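Local atomic coordinates of protein YrdA (Escherichia coli, PDB entry 3TIS), a protein that probably binds zinc as a member of the gamma-class carbonic anhydrase family. Residues G126-Q131 against L142-K147. The protein carries 1 engineered substitution. Residues are numbered along the deposited sequence; the frame is centred on the assembly and turned at random.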
ATOM      1  N   GLY B 126       3.482 -11.093   0.426  1.00 13.28           N
ATOM      2  CA  GLY B 126       2.036 -11.182   0.342  1.00 14.10           C
ATOM      3  C   GLY B 126       1.365 -12.078   1.362  1.00 15.79           C
ATOM      4  O   GLY B 126       0.233 -12.505   1.147  1.00 16.55           O
ATOM      5  N   SER B 127       2.043 -12.361   2.472  1.00 14.81           N
ATOM      6  CA  SER B 127       1.474 -13.218   3.513  1.00 15.16           C
ATOM      7  C   SER B 127       0.586 -12.444   4.490  1.00 14.36           C
ATOM      8  O   SER B 127       0.655 -11.218   4.577  1.00 13.40           O
ATOM      9  CB  SER B 127       2.590 -13.914   4.305  1.00 13.97           C
ATOM     10  OG  SER B 127       3.422 -14.687   3.459  1.00 15.90           O
ATOM     11  N   LEU B 128      -0.242 -13.180   5.223  1.00 12.88           N
ATOM     12  CA  LEU B 128      -1.130 -12.593   6.216  1.00 15.15           C
ATOM     13  C   LEU B 128      -0.922 -13.345   7.527  1.00 14.13           C
ATOM     14  O   LEU B 128      -1.138 -14.554   7.602  1.00 13.28           O
ATOM     15  CB  LEU B 128      -2.600 -12.707   5.761  1.00 15.98           C
ATOM     16  CG  LEU B 128      -3.748 -12.132   6.611  1.00 18.69           C
ATOM     17  CD1 LEU B 128      -3.889 -12.906   7.913  1.00 18.53           C
ATOM     18  CD2 LEU B 128      -3.504 -10.656   6.891  1.00 18.67           C
ATOM     19  N   VAL B 129      -0.485 -12.625   8.552  1.00 14.86           N
ATOM     20  CA  VAL B 129      -0.268 -13.223   9.858  1.00 15.78           C
ATOM     21  C   VAL B 129      -1.435 -12.819  10.752  1.00 17.01           C
ATOM     22  O   VAL B 129      -1.580 -11.651  11.111  1.00 17.11           O
ATOM     23  CB  VAL B 129       1.063 -12.752  10.476  1.00 16.13           C
ATOM     24  CG1 VAL B 129       1.220 -13.315  11.876  1.00 17.56           C
ATOM     25  CG2 VAL B 129       2.215 -13.221   9.619  1.00 16.71           C
ATOM     26  N   PRO B 130      -2.294 -13.789  11.106  1.00 18.10           N
ATOM     27  CA  PRO B 130      -3.479 -13.614  11.953  1.00 18.69           C
ATOM     28  C   PRO B 130      -3.143 -13.041  13.326  1.00 21.08           C
ATOM     29  O   PRO B 130      -2.005 -13.149  13.795  1.00 21.03           O
ATOM     30  CB  PRO B 130      -4.038 -15.028  12.062  1.00 18.46           C
ATOM     31  CG  PRO B 130      -3.562 -15.692  10.822  1.00 19.57           C
ATOM     32  CD  PRO B 130      -2.151 -15.201  10.714  1.00 18.70           C
ATOM     33  N   GLN B 131      -4.140 -12.446  13.971  1.00 21.42           N
ATOM     34  CA  GLN B 131      -3.944 -11.867  15.292  1.00 21.73           C
ATOM     35  C   GLN B 131      -3.512 -12.952  16.261  1.00 23.06           C
ATOM     36  O   GLN B 131      -3.939 -14.103  16.142  1.00 23.66           O
ATOM     37  CB  GLN B 131      -5.234 -11.238  15.805  1.00 21.90           C
ATOM     38  CG  GLN B 131      -5.844 -10.204  14.885  1.00 26.18           C
ATOM     39  CD  GLN B 131      -6.950  -9.428  15.567  1.00 28.98           C
ATOM     40  OE1 GLN B 131      -7.816 -10.011  16.217  1.00 31.64           O
ATOM     41  NE2 GLN B 131      -6.931  -8.108  15.420  1.00 28.42           N
ATOM     42  N   LEU B 142       4.524 -18.888   4.915  1.00 20.22           N
ATOM     43  CA  LEU B 142       3.992 -18.294   3.698  1.00 21.98           C
ATOM     44  C   LEU B 142       2.498 -18.555   3.606  1.00 19.78           C
ATOM     45  O   LEU B 142       1.993 -19.517   4.187  1.00 17.10           O
ATOM     46  CB  LEU B 142       4.697 -18.888   2.474  1.00 24.08           C
ATOM     47  CG  LEU B 142       4.187 -18.488   1.085  1.00 26.10           C
ATOM     48  CD1 LEU B 142       4.412 -16.999   0.839  1.00 27.66           C
ATOM     49  CD2 LEU B 142       4.919 -19.302   0.043  1.00 25.15           C
ATOM     50  N   GLY B 143       1.796 -17.686   2.886  1.00 18.67           N
ATOM     51  CA  GLY B 143       0.366 -17.863   2.717  1.00 18.60           C
ATOM     52  C   GLY B 143      -0.517 -16.839   3.406  1.00 19.33           C
ATOM     53  O   GLY B 143      -0.056 -16.012   4.197  1.00 17.61           O
ATOM     54  N   SER B 144      -1.805 -16.911   3.091  1.00 18.18           N
ATOM     55  CA  SER B 144      -2.798 -16.014   3.651  1.00 17.19           C
ATOM     56  C   SER B 144      -4.038 -16.825   4.027  1.00 17.01           C
ATOM     57  O   SER B 144      -4.886 -17.120   3.184  1.00 13.99           O
ATOM     58  CB  SER B 144      -3.157 -14.936   2.625  1.00 16.67           C
ATOM     59  OG  SER B 144      -4.114 -14.039   3.154  1.00 19.14           O
ATOM     60  N   PRO B 145      -4.145 -17.219   5.303  1.00 17.08           N
ATOM     61  CA  PRO B 145      -3.189 -16.954   6.385  1.00 19.16           C
ATOM     62  C   PRO B 145      -1.928 -17.803   6.245  1.00 19.21           C
ATOM     63  O   PRO B 145      -1.970 -18.897   5.684  1.00 20.14           O
ATOM     64  CB  PRO B 145      -3.986 -17.309   7.631  1.00 19.53           C
ATOM     65  CG  PRO B 145      -4.788 -18.481   7.155  1.00 18.97           C
ATOM     66  CD  PRO B 145      -5.290 -17.997   5.804  1.00 17.56           C
ATOM     67  N   VAL B 146      -0.812 -17.301   6.764  1.00 19.54           N
ATOM     68  CA  VAL B 146       0.459 -18.009   6.665  1.00 19.03           C
ATOM     69  C   VAL B 146       0.421 -19.407   7.250  1.00 19.50           C
ATOM     70  O   VAL B 146      -0.367 -19.700   8.150  1.00 18.31           O
ATOM     71  CB  VAL B 146       1.606 -17.254   7.379  1.00 17.49           C
ATOM     72  CG1 VAL B 146       1.805 -15.891   6.762  1.00 17.06           C
ATOM     73  CG2 VAL B 146       1.309 -17.146   8.865  1.00 17.37           C
ATOM     74  N   LYS B 147       1.295 -20.257   6.726  1.00 20.57           N
ATOM     75  CA  LYS B 147       1.435 -21.628   7.184  1.00 24.00           C
ATOM     76  C   LYS B 147       2.927 -21.889   7.314  1.00 25.04           C
ATOM     77  O   LYS B 147       3.720 -21.367   6.531  1.00 26.80           O
ATOM     78  CB  LYS B 147       0.843 -22.617   6.179  1.00 26.00           C
ATOM     79  CG  LYS B 147      -0.621 -22.388   5.856  1.00 30.97           C
ATOM     80  CD  LYS B 147      -1.299 -23.680   5.402  1.00 35.09           C
ATOM     81  CE  LYS B 147      -0.641 -24.281   4.173  1.00 36.40           C
ATOM     82  NZ  LYS B 147      -1.276 -25.581   3.818  1.00 39.86           N
TER
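Both backbone polar groups of L128 are engaged by the loop joining L142 and K147. L128 N donates to G143 O (3.0 Å). L128 O accepts from V146 N (2.9 Å) with an N-H...O angle of 162°, so the two bonds hold L128 between G143 and V146. P145 CA approaches the same carbonyl, 3.4 Å from L128 O, as a CA-H...O contact. The main bond of S127 OG is to G124 O; a weak, bent addition comes from G143 N to S127 OG (3.5 Å, 133°).

Among the side chains, V146 points into the contact and its CG1 lies 3.2 Å from S127 CB, tighter than normal van der Waals contact. With CG1 anti to its own carbonyl carbon (chi1 -60°), V146 also brings that methyl within 3.9 Å of V129 CG2. P130 and P145 meet at about a right angle, where P130 CG lies 3.6 Å from P145 CB; the peptide bond before P145 is cis.

L142 and K147 pair through backbone bonds, marking a tight antiparallel hairpin formed by 139-143 and 146-151 at the edge of another sheet. The hairpin hydrogen-bonds along the edge of strand 128-129, the outermost strand of its parallel sheet in this chain of the left-handed beta-helix, whose other flank is hydrogen-bonded along strand 110-111.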